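Long-range contacts in putative deoxyribonuclease yjjV (Escherichia coli, PDB 1ZZM), which probably hydrolyses ester bonds, perhaps those of DNA, with the help of two divalent metal cations bound in each subunit: residues G96-D101 and V130-R135; H157-S162 and Y174-G179; D7-F12 and L203-A208. All blocks are in the same frame, centred on the assembly; numbering follows the deposited sequence.

Interaction 1 (G96-D101 and V130-R135). With ZN (zinc ion), chain C; ZN (zinc ion), chain B.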
loop_
_atom_site.group_PDB
_atom_site.type_symbol
_atom_site.label_atom_id
_atom_site.label_comp_id
_atom_site.label_asym_id
_atom_site.label_seq_id
_atom_site.Cartn_x
_atom_site.Cartn_y
_atom_site.Cartn_z
ATOM N N GLY A 96 -2.582 -5.883 6.291
ATOM C CA GLY A 96 -1.839 -4.752 5.928
ATOM C C GLY A 96 -1.952 -3.517 6.731
ATOM O O GLY A 96 -2.859 -3.235 7.527
ATOM N N GLU A 97 -0.719 -3.131 6.463
ATOM C CA GLU A 97 0.417 -2.285 6.549
ATOM C C GLU A 97 1.299 -2.909 7.579
ATOM O O GLU A 97 1.195 -2.666 8.773
ATOM C CB GLU A 97 0.359 -0.777 6.629
ATOM C CG GLU A 97 1.748 -0.469 5.978
ATOM C CD GLU A 97 2.019 0.945 5.494
ATOM O OE1 GLU A 97 1.188 1.862 5.656
ATOM O OE2 GLU A 97 3.116 1.123 4.925
ATOM N N ILE A 98 2.120 -3.815 7.063
ATOM C CA ILE A 98 3.115 -4.522 7.872
ATOM C C ILE A 98 4.404 -4.331 7.079
ATOM O O ILE A 98 4.354 -3.881 5.933
ATOM C CB ILE A 98 2.822 -6.015 7.995
ATOM C CG1 ILE A 98 2.959 -6.693 6.626
ATOM C CG2 ILE A 98 1.428 -6.208 8.558
ATOM C CD1 ILE A 98 2.519 -8.151 6.643
ATOM N N GLY A 99 5.549 -4.613 7.702
ATOM C CA GLY A 99 6.789 -4.458 6.982
ATOM C C GLY A 99 7.944 -4.111 7.910
ATOM O O GLY A 99 7.931 -4.451 9.092
ATOM N N LEU A 100 8.960 -3.484 7.321
ATOM C CA LEU A 100 10.176 -3.122 8.019
ATOM C C LEU A 100 10.575 -1.699 7.685
ATOM O O LEU A 100 10.253 -1.183 6.615
ATOM C CB LEU A 100 11.310 -4.041 7.589
ATOM C CG LEU A 100 10.988 -5.540 7.663
ATOM C CD1 LEU A 100 12.023 -6.237 6.848
ATOM C CD2 LEU A 100 10.941 -6.050 9.118
ATOM N N ASP A 101 11.325 -1.072 8.580
ATOM C CA ASP A 101 11.718 0.317 8.321
ATOM C C ASP A 101 12.977 0.562 9.161
ATOM O O ASP A 101 12.904 0.536 10.393
ATOM C CB ASP A 101 10.572 1.210 8.790
ATOM C CG ASP A 101 10.792 2.677 8.477
ATOM O OD1 ASP A 101 11.940 3.121 8.585
ATOM O OD2 ASP A 101 9.811 3.385 8.128
ATOM N N VAL A 130 -0.589 -9.349 1.328
ATOM C CA VAL A 130 -0.100 -8.385 2.305
ATOM C C VAL A 130 0.256 -7.064 1.640
ATOM O O VAL A 130 0.628 -7.013 0.454
ATOM C CB VAL A 130 1.157 -8.925 3.040
ATOM C CG1 VAL A 130 0.767 -10.178 3.896
ATOM C CG2 VAL A 130 2.235 -9.339 2.006
ATOM N N ILE A 131 0.106 -5.986 2.395
ATOM C CA ILE A 131 0.462 -4.637 1.944
ATOM C C ILE A 131 1.693 -4.346 2.780
ATOM O O ILE A 131 1.639 -4.255 4.019
ATOM C CB ILE A 131 -0.668 -3.618 2.238
ATOM C CG1 ILE A 131 -1.798 -3.816 1.210
ATOM C CG2 ILE A 131 -0.123 -2.174 2.167
ATOM C CD1 ILE A 131 -3.024 -2.840 1.416
ATOM N N LEU A 132 2.806 -4.204 2.084
ATOM C CA LEU A 132 4.087 -4.044 2.723
ATOM C C LEU A 132 4.740 -2.681 2.625
ATOM O O LEU A 132 4.720 -2.028 1.575
ATOM C CB LEU A 132 5.055 -5.087 2.144
ATOM C CG LEU A 132 4.676 -6.554 2.290
ATOM C CD1 LEU A 132 5.433 -7.379 1.210
ATOM C CD2 LEU A 132 5.011 -7.035 3.716
ATOM N N HIS A 133 5.349 -2.315 3.753
ATOM C CA HIS A 133 6.115 -1.081 3.927
ATOM C C HIS A 133 7.568 -1.534 3.984
ATOM O O HIS A 133 7.902 -2.518 4.663
ATOM C CB HIS A 133 5.753 -0.433 5.270
ATOM C CG HIS A 133 6.521 0.822 5.584
ATOM N ND1 HIS A 133 6.084 2.075 5.226
ATOM C CD2 HIS A 133 7.664 1.011 6.281
ATOM C CE1 HIS A 133 6.916 2.991 5.695
ATOM N NE2 HIS A 133 7.889 2.368 6.337
ATOM N N SER A 134 8.438 -0.822 3.274
ATOM C CA SER A 134 9.853 -1.171 3.276
ATOM C C SER A 134 10.643 0.108 3.073
ATOM O O SER A 134 10.501 0.788 2.057
ATOM C CB SER A 134 10.185 -2.154 2.152
ATOM O OG SER A 134 11.541 -2.635 2.287
ATOM N N ARG A 135 11.472 0.443 4.044
ATOM C CA ARG A 135 12.251 1.655 3.902
ATOM C C ARG A 135 13.674 1.280 4.312
ATOM O O ARG A 135 13.962 1.070 5.513
ATOM C CB ARG A 135 11.663 2.718 4.815
ATOM C CG ARG A 135 12.490 3.985 4.865
ATOM C CD ARG A 135 12.130 4.722 6.130
ATOM N NE ARG A 135 11.806 6.111 5.884
ATOM C CZ ARG A 135 10.993 6.807 6.661
ATOM N NH1 ARG A 135 10.435 6.224 7.722
ATOM N NH2 ARG A 135 10.739 8.073 6.369
HETATM ZN ZN ZN C . 4.379 2.715 4.311
HETATM ZN ZN ZN B . 1.247 3.530 4.548
HETATM O O HOH W 1 3.090 3.981 5.254
HETATM O O HOH W 2 5.504 4.781 3.716
#
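The imidazole of H133 is met around its edge by three groups of the 96-101 segment, all near the ring plane: E97 OE2 beside ND1, L100 O beside CD2, and D101 OD2 at NE2. H133 NE2 donates to D101 OD2 at 2.8 Å, and the carboxylate is turned only 24° from the ring. H133 meets D101 OD2 on its anti side, well out of the carboxylate plane, and the syn lone pair of D101 OD2 takes R135 NH1 in a salt bridge of 2.9 Å. D101 OD1 accepts from F103 N. An alanine in place of D101 would probably leave H133 NE2 without its acceptor and the R135 guanidinium without its mate. The parallel strands of a beta-alpha-beta unit built on helix 109-125 are joined by bonds such as H133 N to I98 O (2.9 Å). A beta bulge between G96 and I98 shifts the register beside E97. On the opposite face from D101, I98 CG1 rests on L132 CD2 at 3.6 Å. With CG anti to the backbone N (chi1 -153°) and an extended chain, E97 binds one zinc ion through OE1 at 2.0 Å and another through OE2 at 2.1 Å. H133 ND1 binds the second zinc, as does H157. With ND1 on the metal and NE2 donating a hydrogen bond to a carboxylate, the imidazole is fixed at both nitrogens, and D101 would probably strengthen its donation to zinc.

Interaction 2 (H157-S162 and Y174-G179). With ZN (zinc ion), chain C.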
loop_
_atom_site.group_PDB
_atom_site.type_symbol
_atom_site.label_atom_id
_atom_site.label_comp_id
_atom_site.label_asym_id
_atom_site.label_seq_id
_atom_site.Cartn_x
_atom_site.Cartn_y
_atom_site.Cartn_z
ATOM N N HIS A 157 4.505 -1.499 -1.192
ATOM C CA HIS A 157 3.994 -0.158 -1.482
ATOM C C HIS A 157 5.042 0.962 -1.485
ATOM O O HIS A 157 6.143 0.803 -0.944
ATOM C CB HIS A 157 2.876 0.166 -0.486
ATOM C CG HIS A 157 3.254 1.184 0.546
ATOM N ND1 HIS A 157 3.231 2.544 0.298
ATOM C CD2 HIS A 157 3.729 1.036 1.808
ATOM C CE1 HIS A 157 3.678 3.189 1.365
ATOM N NE2 HIS A 157 3.987 2.302 2.291
ATOM N N GLY A 158 4.688 2.075 -2.137
ATOM C CA GLY A 158 5.536 3.262 -2.178
ATOM C C GLY A 158 6.976 2.960 -2.472
ATOM O O GLY A 158 7.868 3.558 -1.910
ATOM N N PHE A 159 7.201 2.050 -3.403
ATOM C CA PHE A 159 8.546 1.639 -3.718
ATOM C C PHE A 159 9.525 2.714 -4.179
ATOM O O PHE A 159 9.216 3.542 -5.043
ATOM C CB PHE A 159 8.536 0.546 -4.802
ATOM C CG PHE A 159 9.912 0.012 -5.128
ATOM C CD1 PHE A 159 10.483 -1.003 -4.366
ATOM C CD2 PHE A 159 10.663 0.574 -6.169
ATOM C CE1 PHE A 159 11.789 -1.455 -4.624
ATOM C CE2 PHE A 159 11.965 0.124 -6.428
ATOM C CZ PHE A 159 12.524 -0.886 -5.653
ATOM N N SER A 160 10.704 2.696 -3.577
ATOM C CA SER A 160 11.779 3.573 -4.019
ATOM C C SER A 160 13.013 2.726 -3.820
ATOM O O SER A 160 13.236 2.196 -2.734
ATOM C CB SER A 160 11.914 4.842 -3.188
ATOM O OG SER A 160 13.028 5.570 -3.703
ATOM N N GLY A 161 13.816 2.582 -4.860
ATOM C CA GLY A 161 14.999 1.754 -4.710
ATOM C C GLY A 161 15.565 1.374 -6.041
ATOM O O GLY A 161 15.236 1.989 -7.026
ATOM N N SER A 162 16.393 0.335 -6.065
ATOM C CA SER A 162 17.061 -0.102 -7.283
ATOM C C SER A 162 16.248 -1.045 -8.163
ATOM O O SER A 162 15.274 -1.671 -7.739
ATOM C CB SER A 162 18.379 -0.802 -6.923
ATOM O OG SER A 162 18.132 -2.089 -6.363
ATOM N N TYR A 174 5.434 -10.483 -6.159
ATOM C CA TYR A 174 4.879 -9.282 -5.516
ATOM C C TYR A 174 4.697 -8.141 -6.497
ATOM O O TYR A 174 5.380 -8.084 -7.542
ATOM C CB TYR A 174 5.798 -8.833 -4.370
ATOM C CG TYR A 174 5.672 -9.771 -3.191
ATOM C CD1 TYR A 174 4.780 -9.489 -2.146
ATOM C CD2 TYR A 174 6.314 -11.007 -3.203
ATOM C CE1 TYR A 174 4.527 -10.432 -1.149
ATOM C CE2 TYR A 174 6.070 -11.951 -2.232
ATOM C CZ TYR A 174 5.168 -11.656 -1.209
ATOM O OH TYR A 174 4.893 -12.604 -0.268
ATOM N N LYS A 175 3.752 -7.260 -6.175
ATOM C CA LYS A 175 3.523 -6.091 -7.008
ATOM C C LYS A 175 4.321 -4.938 -6.430
ATOM O O LYS A 175 4.835 -5.025 -5.308
ATOM C CB LYS A 175 2.059 -5.733 -7.043
ATOM C CG LYS A 175 1.330 -6.262 -8.251
ATOM C CD LYS A 175 1.153 -7.723 -8.238
ATOM C CE LYS A 175 -0.032 -8.122 -9.158
ATOM N NZ LYS A 175 0.403 -8.803 -10.426
ATOM N N ILE A 176 4.377 -3.846 -7.192
ATOM C CA ILE A 176 5.153 -2.657 -6.828
ATOM C C ILE A 176 4.202 -1.448 -6.809
ATOM O O ILE A 176 3.584 -1.110 -7.823
ATOM C CB ILE A 176 6.296 -2.387 -7.884
ATOM C CG1 ILE A 176 7.295 -3.552 -7.934
ATOM C CG2 ILE A 176 7.033 -1.059 -7.588
ATOM C CD1 ILE A 176 7.986 -3.934 -6.598
ATOM N N GLY A 177 4.116 -0.769 -5.661
ATOM C CA GLY A 177 3.231 0.375 -5.559
ATOM C C GLY A 177 3.886 1.637 -6.095
ATOM O O GLY A 177 4.981 2.016 -5.681
ATOM N N VAL A 178 3.218 2.280 -7.034
ATOM C CA VAL A 178 3.744 3.486 -7.672
ATOM C C VAL A 178 3.013 4.698 -7.110
ATOM O O VAL A 178 1.800 4.858 -7.329
ATOM C CB VAL A 178 3.526 3.485 -9.213
ATOM C CG1 VAL A 178 4.203 4.702 -9.818
ATOM C CG2 VAL A 178 4.108 2.228 -9.845
ATOM N N GLY A 179 3.773 5.544 -6.420
ATOM C CA GLY A 179 3.236 6.743 -5.810
ATOM C C GLY A 179 4.070 7.983 -6.124
ATOM O O GLY A 179 4.838 8.008 -7.102
HETATM ZN ZN ZN C . 4.379 2.715 4.311
HETATM O O HOH W 3 6.514 4.317 -5.686
HETATM O O HOH W 1 3.090 3.981 5.254
HETATM O O HOH W 2 5.504 4.781 3.716
#
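F159 touches I176 at the root of its side chain: F159 CB lies 3.5 Å from I176 CG2 and also comes near G177 O. The next atom along, F159 CG, is 3.9 Å from I176 CG2, a methyl that sits obliquely to the ring. CG stands anti to the backbone N (chi1 -177°), and this carries the rest of the ring away from the strand, toward A166 and F169 of helix 163-171 and V193 of helix 190-196, with the ring of H138 stacked on it. The backbone of F159 is tied to the strand as well. F159 N donates to G177 O at 3.2 Å, in the carbonyl plane but bent at the hydrogen (142°). Water 3 gives G177 O a second donor, at 2.8 Å, donates also to F159 O, and accepts from G179 N, so that one solvent molecule pins the loop to the strand end at several points. At G177 the backbones come close, its CA being 4.2 Å from H157 CA, and a side chain on this glycine would run into H157. The H157 side chain leaves in the other direction, and its NE2 binds zinc at 2.1 Å. Its chi1 of 108° is far from a staggered value, a strain plausibly imposed by the metal at NE2 and by E205, which accepts from ND1. H9 stacks on the ring. The contact belongs to the metal-binding face of a TIM-barrel-type fold: the loop leaving strand 154-156 carries the zinc ligand H157, packs against the next parallel strand, 175-178, and runs on to helix 163-171.

Interaction 3 (D7-F12 and L203-A208). With ZN (zinc ion), chain B.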
loop_
_atom_site.group_PDB
_atom_site.type_symbol
_atom_site.label_atom_id
_atom_site.label_comp_id
_atom_site.label_asym_id
_atom_site.label_seq_id
_atom_site.Cartn_x
_atom_site.Cartn_y
_atom_site.Cartn_z
ATOM N N ASP A 7 -6.719 3.988 -5.593
ATOM C CA ASP A 7 -5.573 4.329 -4.759
ATOM C C ASP A 7 -5.422 3.116 -3.846
ATOM O O ASP A 7 -6.203 2.942 -2.890
ATOM C CB ASP A 7 -5.845 5.572 -3.901
ATOM C CG ASP A 7 -4.609 6.012 -3.086
ATOM O OD1 ASP A 7 -3.611 5.247 -2.990
ATOM O OD2 ASP A 7 -4.637 7.142 -2.557
ATOM N N THR A 8 -4.443 2.264 -4.127
ATOM C CA THR A 8 -4.247 1.079 -3.288
ATOM C C THR A 8 -3.584 1.308 -1.928
ATOM O O THR A 8 -3.290 0.349 -1.214
ATOM C CB THR A 8 -3.446 0.008 -4.025
ATOM O OG1 THR A 8 -2.140 0.524 -4.345
ATOM C CG2 THR A 8 -4.189 -0.377 -5.339
ATOM N N HIS A 9 -3.396 2.566 -1.521
ATOM C CA HIS A 9 -2.741 2.768 -0.224
ATOM C C HIS A 9 -2.982 4.205 0.252
ATOM O O HIS A 9 -2.263 5.121 -0.122
ATOM C CB HIS A 9 -1.232 2.527 -0.391
ATOM C CG HIS A 9 -0.491 2.365 0.901
ATOM N ND1 HIS A 9 -0.061 1.143 1.369
ATOM C CD2 HIS A 9 -0.085 3.284 1.813
ATOM C CE1 HIS A 9 0.576 1.312 2.515
ATOM N NE2 HIS A 9 0.569 2.604 2.805
ATOM N N CYS A 10 -4.021 4.404 1.049
ATOM C CA CYS A 10 -4.301 5.727 1.576
ATOM C C CYS A 10 -4.713 5.595 3.032
ATOM O O CYS A 10 -5.642 4.844 3.356
ATOM C CB CYS A 10 -5.428 6.398 0.767
ATOM S SG CYS A 10 -5.896 8.049 1.443
ATOM N N HIS A 11 -4.025 6.322 3.920
ATOM C CA HIS A 11 -4.330 6.272 5.349
ATOM C C HIS A 11 -5.485 7.235 5.589
ATOM O O HIS A 11 -5.348 8.285 6.228
ATOM C CB HIS A 11 -3.084 6.671 6.141
ATOM C CG HIS A 11 -1.991 5.648 6.056
ATOM N ND1 HIS A 11 -2.020 4.482 6.782
ATOM C CD2 HIS A 11 -0.909 5.559 5.246
ATOM C CE1 HIS A 11 -1.014 3.707 6.424
ATOM N NE2 HIS A 11 -0.327 4.336 5.487
ATOM N N PHE A 12 -6.631 6.840 5.070
ATOM C CA PHE A 12 -7.843 7.654 5.111
ATOM C C PHE A 12 -8.490 7.851 6.481
ATOM O O PHE A 12 -9.458 8.610 6.594
ATOM C CB PHE A 12 -8.847 7.024 4.163
ATOM C CG PHE A 12 -9.885 7.977 3.637
ATOM C CD1 PHE A 12 -9.555 8.908 2.670
ATOM C CD2 PHE A 12 -11.207 7.908 4.093
ATOM C CE1 PHE A 12 -10.526 9.780 2.146
ATOM C CE2 PHE A 12 -12.195 8.773 3.581
ATOM C CZ PHE A 12 -11.857 9.707 2.614
ATOM N N LEU A 203 0.969 -1.147 -9.263
ATOM C CA LEU A 203 -0.283 -0.724 -8.645
ATOM C C LEU A 203 -0.127 0.783 -8.439
ATOM O O LEU A 203 1.003 1.288 -8.290
ATOM C CB LEU A 203 -0.523 -1.373 -7.275
ATOM C CG LEU A 203 -0.788 -2.874 -7.299
ATOM C CD1 LEU A 203 -1.144 -3.320 -5.858
ATOM C CD2 LEU A 203 -1.912 -3.194 -8.218
ATOM N N LEU A 204 -1.249 1.488 -8.405
ATOM C CA LEU A 204 -1.223 2.942 -8.206
ATOM C C LEU A 204 -1.559 3.279 -6.743
ATOM O O LEU A 204 -2.365 2.610 -6.122
ATOM C CB LEU A 204 -2.254 3.600 -9.124
ATOM C CG LEU A 204 -2.177 5.114 -9.279
ATOM C CD1 LEU A 204 -0.890 5.466 -10.063
ATOM C CD2 LEU A 204 -3.405 5.589 -10.080
ATOM N N GLU A 205 -0.943 4.315 -6.188
ATOM C CA GLU A 205 -1.232 4.676 -4.794
ATOM C C GLU A 205 -0.769 6.081 -4.525
ATOM O O GLU A 205 -0.153 6.706 -5.395
ATOM C CB GLU A 205 -0.467 3.782 -3.817
ATOM C CG GLU A 205 1.035 4.081 -3.857
ATOM C CD GLU A 205 1.841 3.298 -2.848
ATOM O OE1 GLU A 205 1.953 2.073 -2.996
ATOM O OE2 GLU A 205 2.377 3.911 -1.907
ATOM N N THR A 206 -1.062 6.574 -3.316
ATOM C CA THR A 206 -0.564 7.883 -2.864
ATOM C C THR A 206 0.164 7.851 -1.509
ATOM O O THR A 206 1.072 8.654 -1.269
ATOM C CB THR A 206 -1.671 8.958 -2.652
ATOM O OG1 THR A 206 -2.599 8.491 -1.658
ATOM C CG2 THR A 206 -2.389 9.305 -3.988
ATOM N N ASP A 207 -0.237 6.931 -0.634
ATOM C CA ASP A 207 0.233 6.856 0.750
ATOM C C ASP A 207 -0.221 8.158 1.448
ATOM O O ASP A 207 0.373 8.589 2.437
ATOM C CB ASP A 207 1.767 6.688 0.903
ATOM C CG ASP A 207 2.170 6.266 2.338
ATOM O OD1 ASP A 207 1.312 5.763 3.089
ATOM O OD2 ASP A 207 3.341 6.411 2.733
ATOM N N ALA A 208 -1.272 8.796 0.935
ATOM C CA ALA A 208 -1.748 10.038 1.579
ATOM C C ALA A 208 -2.120 9.755 3.031
ATOM O O ALA A 208 -2.684 8.709 3.350
ATOM C CB ALA A 208 -2.966 10.614 0.823
HETATM ZN ZN ZN B . 1.247 3.530 4.548
HETATM O O HOH W 4 0.254 -0.009 -3.138
HETATM O O HOH W 1 3.090 3.981 5.254
#
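T8, just past the first strand, and L204, at the end of the last strand, meet where the TIM-barrel-type fold closes, and the segments that follow them carry the H9-C10-H11 (His-X-His) motif and the aspartate D207 of the metal site. The strand ends are held by backbone and hydroxyl bonds to one carbonyl. L204 O accepts from T8 N at 2.9 Å, in the carbonyl plane, and from T8 OG1 at 2.7 Å, 46° above that plane. The hydroxyl reaches it because OG1 lies between the backbone N and the carbonyl carbon (chi1 62°). Farther along, D207 N donates to H9 O and H11 N to A208 O, each at 2.8 Å and nearly in line with the carbonyl it meets. A second group of bonds centres on the carboxylate of D7. The syn lone pair of D7 OD2 takes T206 OG1 at 2.6 Å, while OD1 accepts from H9 N in an Asx turn and more weakly from T206 N. T206 OG1 in turn accepts from A208 N, closing an ST turn, so the two turns are linked through the hydroxyl. Metal bonds make the third group. H9 NE2 and H11 NE2 bind the same zinc, the former at 2.1 Å, and E97 and water 1 are further ligands. D207 OD1 sits at a long 2.7 Å from the ion, at the edge of both imidazoles and beside their CD2 atoms. Apolar contact is slight, with C10 SG against A208 CB. E205, whose OE2 accepts from H157 ND1, is tied back to the first segment by water 4, which donates to T8 OG1 and, at 2.7 Å, to E205 OE1.

Overall arrangement
The three contacts ring one two-zinc centre, their own centres lying about 11 to 13 Å apart. Interaction 1 and then interaction 2 come in series along the chain, and both fall within the long span between the two segments of interaction 3. All three reach the five-stranded parallel sheet: interaction 1 lies at its 95-101 edge, interaction 2 on strand 175-178, and interaction 3 at strand 202-204, from which it crosses to the sheet that begins with strand 5-7. Interactions 1 and 3 share one zinc, interactions 1 and 2 the other, and water 1 belongs to all three. Residues far apart in sequence thereby converge at the strand ends to build the metal site, as in other metallo-dependent hydrolases.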